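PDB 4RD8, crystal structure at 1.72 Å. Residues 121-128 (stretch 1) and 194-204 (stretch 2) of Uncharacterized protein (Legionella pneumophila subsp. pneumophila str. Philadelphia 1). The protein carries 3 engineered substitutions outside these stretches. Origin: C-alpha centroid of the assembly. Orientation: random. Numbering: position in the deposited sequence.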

# COMPACT_ATOMS: atom_id res chain seq x y z
N LEU A 121 -7.73 -10.44 3.44
CA LEU A 121 -8.36 -9.90 4.64
C LEU A 121 -9.84 -9.67 4.40
O LEU A 121 -10.69 -10.10 5.19
CB LEU A 121 -7.69 -8.58 5.06
CG LEU A 121 -8.31 -7.85 6.25
CD1 LEU A 121 -8.29 -8.71 7.51
CD2 LEU A 121 -7.60 -6.52 6.49
N ARG A 122 -10.16 -8.98 3.30
CA ARG A 122 -11.53 -8.59 2.99
C ARG A 122 -11.76 -8.58 1.48
O ARG A 122 -11.06 -7.88 0.75
CB ARG A 122 -11.81 -7.19 3.57
CG ARG A 122 -13.19 -6.63 3.30
CD ARG A 122 -13.35 -5.26 3.96
NE ARG A 122 -12.73 -4.18 3.19
CZ ARG A 122 -11.58 -3.60 3.49
NH1 ARG A 122 -10.90 -4.00 4.56
NH2 ARG A 122 -11.11 -2.62 2.73
N ALA A 123 -12.76 -9.35 1.03
CA ALA A 123 -13.14 -9.37 -0.38
C ALA A 123 -13.61 -8.00 -0.84
O ALA A 123 -14.40 -7.34 -0.15
CB ALA A 123 -14.23 -10.40 -0.63
N SER A 124 -13.14 -7.56 -2.00
CA SER A 124 -13.59 -6.29 -2.56
C SER A 124 -13.82 -6.43 -4.06
O SER A 124 -13.07 -7.12 -4.75
CB SER A 124 -12.56 -5.19 -2.30
OG SER A 124 -12.84 -4.05 -3.08
N SER A 125 -14.85 -5.75 -4.56
CA SER A 125 -15.14 -5.75 -5.99
C SER A 125 -14.41 -4.62 -6.69
O SER A 125 -14.49 -4.47 -7.91
CB SER A 125 -16.64 -5.61 -6.23
OG SER A 125 -17.11 -4.36 -5.77
N HIS A 126 -13.69 -3.81 -5.92
CA HIS A 126 -13.08 -2.59 -6.44
C HIS A 126 -11.61 -2.75 -6.83
O HIS A 126 -11.12 -2.07 -7.72
CB HIS A 126 -13.24 -1.43 -5.44
CG HIS A 126 -14.65 -0.99 -5.24
ND1 HIS A 126 -15.45 -1.50 -4.23
CD2 HIS A 126 -15.42 -0.11 -5.91
CE1 HIS A 126 -16.64 -0.93 -4.30
NE2 HIS A 126 -16.65 -0.08 -5.31
N GLY A 127 -10.90 -3.65 -6.15
CA GLY A 127 -9.49 -3.88 -6.44
C GLY A 127 -8.95 -5.18 -5.87
O GLY A 127 -9.64 -5.87 -5.12
N GLU A 128 -7.70 -5.50 -6.21
CA GLU A 128 -7.09 -6.77 -5.83
C GLU A 128 -5.75 -6.55 -5.11
O GLU A 128 -5.42 -7.24 -4.14
CB GLU A 128 -6.88 -7.61 -7.10
CG GLU A 128 -6.42 -9.04 -6.89
CD GLU A 128 -6.12 -9.74 -8.21
OE1 GLU A 128 -5.38 -9.16 -9.03
OE2 GLU A 128 -6.63 -10.86 -8.43
N SER A 194 -8.38 5.36 1.78
CA SER A 194 -9.39 4.36 1.47
C SER A 194 -8.99 3.60 0.22
O SER A 194 -8.82 4.20 -0.84
CB SER A 194 -10.74 5.02 1.22
OG SER A 194 -11.64 4.10 0.60
N PRO A 195 -8.85 2.27 0.33
CA PRO A 195 -8.51 1.51 -0.88
C PRO A 195 -9.62 1.55 -1.93
O PRO A 195 -9.32 1.46 -3.12
CB PRO A 195 -8.29 0.08 -0.36
CG PRO A 195 -9.13 0.02 0.91
CD PRO A 195 -8.98 1.40 1.51
N GLU A 196 -10.88 1.67 -1.51
CA GLU A 196 -11.97 1.77 -2.47
C GLU A 196 -11.83 3.06 -3.26
O GLU A 196 -12.05 3.09 -4.47
CB GLU A 196 -13.34 1.75 -1.78
CG GLU A 196 -13.55 0.58 -0.84
CD GLU A 196 -13.15 -0.75 -1.45
OE1 GLU A 196 -13.90 -1.26 -2.29
OE2 GLU A 196 -12.07 -1.27 -1.09
N TRP A 197 -11.47 4.13 -2.56
CA TRP A 197 -11.33 5.41 -3.23
C TRP A 197 -10.13 5.38 -4.18
O TRP A 197 -10.22 5.85 -5.31
CB TRP A 197 -11.21 6.56 -2.23
CG TRP A 197 -11.19 7.91 -2.90
CD1 TRP A 197 -12.25 8.74 -3.12
CD2 TRP A 197 -10.04 8.58 -3.46
NE1 TRP A 197 -11.84 9.88 -3.78
CE2 TRP A 197 -10.48 9.80 -3.99
CE3 TRP A 197 -8.68 8.25 -3.55
CZ2 TRP A 197 -9.61 10.71 -4.60
CZ3 TRP A 197 -7.82 9.15 -4.16
CH2 TRP A 197 -8.29 10.36 -4.68
N LEU A 198 -9.01 4.81 -3.72
CA LEU A 198 -7.81 4.77 -4.56
C LEU A 198 -8.02 3.91 -5.79
O LEU A 198 -7.60 4.27 -6.89
CB LEU A 198 -6.58 4.31 -3.77
CG LEU A 198 -5.28 4.13 -4.56
CD1 LEU A 198 -4.84 5.44 -5.21
CD2 LEU A 198 -4.19 3.59 -3.65
N SER A 199 -8.68 2.77 -5.62
CA SER A 199 -8.95 1.88 -6.75
C SER A 199 -9.80 2.56 -7.82
O SER A 199 -9.52 2.44 -9.02
CB SER A 199 -9.64 0.61 -6.26
OG SER A 199 -10.49 0.09 -7.27
N ASP A 200 -10.83 3.29 -7.39
CA ASP A 200 -11.71 3.99 -8.33
C ASP A 200 -10.99 5.18 -8.97
O ASP A 200 -11.21 5.51 -10.13
CB ASP A 200 -12.97 4.47 -7.61
CG ASP A 200 -13.85 3.33 -7.13
OD1 ASP A 200 -13.68 2.19 -7.63
OD2 ASP A 200 -14.71 3.58 -6.27
N HIS A 201 -10.14 5.82 -8.18
CA HIS A 201 -9.34 6.94 -8.67
C HIS A 201 -8.45 6.49 -9.84
O HIS A 201 -8.32 7.19 -10.84
CB HIS A 201 -8.48 7.50 -7.54
CG HIS A 201 -7.66 8.67 -7.93
ND1 HIS A 201 -8.20 9.89 -8.32
CD2 HIS A 201 -6.31 8.85 -8.02
CE1 HIS A 201 -7.24 10.74 -8.61
NE2 HIS A 201 -6.08 10.12 -8.43
N ILE A 202 -7.85 5.31 -9.70
CA ILE A 202 -6.95 4.78 -10.72
C ILE A 202 -7.71 4.36 -11.98
O ILE A 202 -7.32 4.73 -13.10
CB ILE A 202 -6.11 3.60 -10.18
CG1 ILE A 202 -5.07 4.10 -9.17
CG2 ILE A 202 -5.43 2.86 -11.31
CD1 ILE A 202 -4.38 2.98 -8.37
N GLN A 203 -8.78 3.59 -11.81
CA GLN A 203 -9.55 3.07 -12.94
C GLN A 203 -10.27 4.16 -13.72
O GLN A 203 -10.57 3.99 -14.90
CB GLN A 203 -10.53 1.98 -12.48
CG GLN A 203 -9.83 0.68 -12.09
CD GLN A 203 -10.79 -0.45 -11.74
OE1 GLN A 203 -11.76 -0.70 -12.45
NE2 GLN A 203 -10.52 -1.13 -10.62
N ASN A 204 -10.55 5.29 -13.07
CA ASN A 204 -11.19 6.40 -13.76
C ASN A 204 -10.17 7.24 -14.53
O ASN A 204 -10.40 7.60 -15.68
CB ASN A 204 -11.99 7.26 -12.79
CG ASN A 204 -13.26 6.56 -12.31
OD1 ASN A 204 -13.74 5.61 -12.95
ND2 ASN A 204 -13.81 7.03 -11.20

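This is a small, mostly polar contact, 318 Å² counted over both sides, in which an irregular segment lies along the first turns of a helix and His126 supplies most of the loop's share of the covered surface.

The helix, residues 195-204, is prepared at its start by Ser194, whose OG accepts a capping hydrogen bond from Trp197 N at 3.2 Å. Pro195 suits the first turn, where its nitrogen, lacking a hydrogen, leaves no helical bond unmade.

Glu196 is the polar hub. Its CA-to-CB bond points sideways, but chi1 and chi2, both m, bend the chain so that the carboxylate reaches the loop. There OE1 lies 3.1 Å from Ser124 OG, a pair placed as a hydrogen bond although that hydroxyl proton has another acceptor within reach. The same OE1 lies 2.5 Å from His126 ND1. Ser124 OG also accepts from His126 N at 3.0 Å, so one small side chain braces the loop from within while facing the helix. Arg122 is extended through chi1 and chi2, both t, and turns at chi3, near +79°: its NH2 is 3.8 Å from Pro195 CG and 4.2 Å from Glu196 OE2, a pairing of opposite charges too long for a salt bridge, and the guanidinium is hydrogen-bonded elsewhere in the structure.

His126, with chi1 m, spans one helical turn, placing ND1 by Glu196 and CD2 3.4 Å from Asp200 OD1, which lies at the ring edge. Two acids one turn apart, i and i+4, thus both approach a single imidazole.

The backbones approach closely at Gly127, where CA is 5.8 Å from Ser199 CA and an ideal CB would sit a tight 3.5 Å from Ser199 CB, so the absence of a side chain matters. Ser199 is buried, its CA-to-CB bond pointing toward the loop. One turn on, the CA-to-CB bond of Gln203 points toward the loop, and its NE2 lies 3.1 Å from His126 O.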